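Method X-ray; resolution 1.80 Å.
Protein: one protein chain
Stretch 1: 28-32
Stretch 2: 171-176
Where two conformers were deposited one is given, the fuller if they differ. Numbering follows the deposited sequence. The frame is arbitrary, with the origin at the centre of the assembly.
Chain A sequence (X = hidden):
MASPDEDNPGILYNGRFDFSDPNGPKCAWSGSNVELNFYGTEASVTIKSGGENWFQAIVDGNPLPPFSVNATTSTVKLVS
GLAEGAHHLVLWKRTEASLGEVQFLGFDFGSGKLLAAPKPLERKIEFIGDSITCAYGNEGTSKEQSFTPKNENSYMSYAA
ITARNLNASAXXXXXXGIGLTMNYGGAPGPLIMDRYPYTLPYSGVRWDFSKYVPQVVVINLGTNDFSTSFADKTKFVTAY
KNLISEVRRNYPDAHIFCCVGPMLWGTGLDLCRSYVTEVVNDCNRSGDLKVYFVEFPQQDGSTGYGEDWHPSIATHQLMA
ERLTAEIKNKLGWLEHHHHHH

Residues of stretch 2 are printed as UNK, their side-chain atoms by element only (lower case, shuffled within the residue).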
# COMPACT_ATOMS: atom_id res chain seq x y z
N ALA A 28 -6.42 -7.38 -5.07
CA ALA A 28 -5.15 -8.05 -4.77
C ALA A 28 -4.24 -7.17 -3.93
O ALA A 28 -3.64 -7.62 -2.95
CB ALA A 28 -4.45 -8.44 -6.04
N TRP A 29 -4.14 -5.89 -4.28
CA TRP A 29 -3.10 -5.06 -3.66
C TRP A 29 -3.30 -4.83 -2.17
O TRP A 29 -4.44 -4.70 -1.67
CB TRP A 29 -2.94 -3.74 -4.39
CG TRP A 29 -2.52 -3.92 -5.84
CD1 TRP A 29 -3.33 -3.78 -6.94
CD2 TRP A 29 -1.22 -4.27 -6.34
NE1 TRP A 29 -2.61 -4.01 -8.10
CE2 TRP A 29 -1.32 -4.32 -7.76
CE3 TRP A 29 0.04 -4.50 -5.74
CZ2 TRP A 29 -0.21 -4.60 -8.58
CZ3 TRP A 29 1.13 -4.78 -6.55
CH2 TRP A 29 1.00 -4.84 -7.96
N SER A 30 -2.16 -4.75 -1.45
CA SER A 30 -2.16 -4.35 -0.03
C SER A 30 -3.12 -3.18 0.21
O SER A 30 -3.16 -2.21 -0.54
CB SER A 30 -0.78 -3.82 0.38
OG SER A 30 0.22 -4.78 0.23
N GLY A 31 -3.84 -3.25 1.31
CA GLY A 31 -4.60 -2.08 1.73
C GLY A 31 -5.91 -1.89 0.95
O GLY A 31 -6.65 -0.93 1.22
N SER A 32 -6.19 -2.77 -0.03
CA SER A 32 -7.54 -2.78 -0.66
C SER A 32 -8.55 -2.82 0.47
O SER A 32 -8.38 -3.62 1.43
CB SER A 32 -7.76 -4.00 -1.56
OG SER A 32 -6.83 -4.00 -2.64
N UNK A 171 -4.16 4.08 -2.79
CA UNK A 171 -3.94 2.80 -3.45
C UNK A 171 -2.45 2.41 -3.23
O UNK A 171 -1.55 3.21 -3.49
c UNK A 171 -4.35 2.81 -4.92
n UNK A 171 -6.28 3.06 -6.38
o UNK A 171 -6.68 2.92 -4.15
c UNK A 171 -5.88 2.94 -5.12
N UNK A 172 -2.22 1.18 -2.74
CA UNK A 172 -0.86 0.74 -2.38
C UNK A 172 -0.34 -0.30 -3.37
O UNK A 172 -0.57 -1.52 -3.21
c UNK A 172 0.22 0.16 2.36
c UNK A 172 -0.78 0.24 -0.92
c UNK A 172 -1.17 1.29 0.13
s UNK A 172 -1.44 0.62 1.80
N UNK A 173 0.38 0.19 -4.37
CA UNK A 173 0.84 -0.66 -5.46
C UNK A 173 2.24 -1.13 -5.11
O UNK A 173 3.25 -0.52 -5.50
c UNK A 173 0.72 0.05 -6.84
c UNK A 173 -1.86 -0.41 -6.73
c UNK A 173 1.07 -0.95 -7.93
c UNK A 173 -0.71 0.63 -7.02
N UNK A 174 2.30 -2.22 -4.34
CA UNK A 174 3.57 -2.60 -3.69
C UNK A 174 3.69 -4.11 -3.69
O UNK A 174 2.71 -4.83 -3.56
c UNK A 174 3.62 -2.04 -2.31
N UNK A 175 4.92 -4.58 -3.79
CA UNK A 175 5.19 -6.03 -3.91
C UNK A 175 6.50 -6.28 -3.20
O UNK A 175 7.53 -5.67 -3.54
c UNK A 175 6.38 -8.72 -5.49
c UNK A 175 2.08 -9.35 -7.06
n UNK A 175 6.00 -10.00 -5.88
c UNK A 175 2.91 -8.31 -6.58
c UNK A 175 2.57 -10.68 -7.18
c UNK A 175 4.24 -8.63 -6.20
c UNK A 175 5.33 -6.37 -5.40
c UNK A 175 5.33 -7.86 -5.67
c UNK A 175 3.86 -11.01 -6.79
c UNK A 175 4.70 -9.96 -6.32
N UNK A 176 6.47 -7.15 -2.19
CA UNK A 176 7.67 -7.42 -1.37
C UNK A 176 8.83 -7.94 -2.22
O UNK A 176 8.63 -8.79 -3.09
o UNK A 176 6.81 -7.67 0.86
c UNK A 176 7.36 -8.38 -0.23
O HOH W 1 0.49 -5.55 -2.35
O HOH W 2 -4.51 -0.55 -2.43

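Position 171 carries four side-chain atoms: two carbons in line, the second bearing one oxygen and one nitrogen. A short chain ending in a planar group of this composition is a carboxamide attached directly to CB; the side chain makes no contact with stretch 1, and the residue is Asn 171. Its CA-to-CB bond points sideways, and it takes no part in the contact.

At position 172 the side chain is unbranched: two carbons, a sulfur and a terminal carbon. Its first carbon lies 3.4 Å from Ser 30 O and 4.3 Å from Ser 30 CB, and its sulfur 4.2 Å from Gly 31 CA. A thioether in this order identifies Met 172. Its CA-to-CB bond points toward stretch 1, and the chi angles that carry SD to Gly 31 fall in the m, t and p wells. The glycine matters here, because a CB built on Gly 31 would sit 2.7 Å from Met 172 SD, a clash; its backbone angles would also jam such a carbon against the carbonyl oxygen of Ser 30. The backbone of Met 172 contributes as well, Met 172 O approaching Trp 29 CB at 3.5 Å.

Position 173 has four carbons, forked at the first, with one arm two carbons long. The end carbon of the longer arm lies 3.7 Å from Trp 29 CG. This beta-branched aliphatic chain is that of Ile 173. Although its CA-to-CB bond points sideways, the end of the side chain comes nearer to stretch 1 and places CD1 over one face of the Trp 29 indole. Ile 173 CD1 stands 3.7 Å from the centroid of the Trp 29 five-membered ring, only 11° off the ring normal, the geometry of a CH-pi contact.

A single side-chain carbon is present at position 174. It stays 5.1 Å from Ser 30 OG, while the backbone O of position 174 lies 3.4 Å from Trp 29 CZ3, at the edge of the indole and near its plane. The residue is therefore Ala 174, and its close approach is made by the backbone.

Position 175 has one carbon followed by fused five- and six-membered rings containing eight carbons and one nitrogen. A carbon of its six-membered ring lies 4.0 Å from Trp 29 CZ3. This indole belongs to Trp 175; the carbon is CE3, and Trp 29 CZ3 sits at the edge of the Trp 175 ring.

One carbon and then one oxygen, out of reach of stretch 1, make position 176 Ser 176. Its hydroxyl is hydrogen-bonded elsewhere in the structure.

The contact joins a type II turn to a strand without a direct hydrogen bond between them. Two waters supply the polar links: water 1 O accepts from Ser 30 N (2.9 Å) and donates to Ala 174 O (2.6 Å), while water 2 O donates to Ser 30 O (2.9 Å) and accepts from Met 172 N (2.9 Å). The turn is held by Trp 29 O, which accepts from Ser 32 N (3.1 Å) and Ser 32 OG (2.7 Å). Apolar packing centres on Trp 29, which accounts for the largest covered area.

Stretch 2 (171-176) NMIAWS
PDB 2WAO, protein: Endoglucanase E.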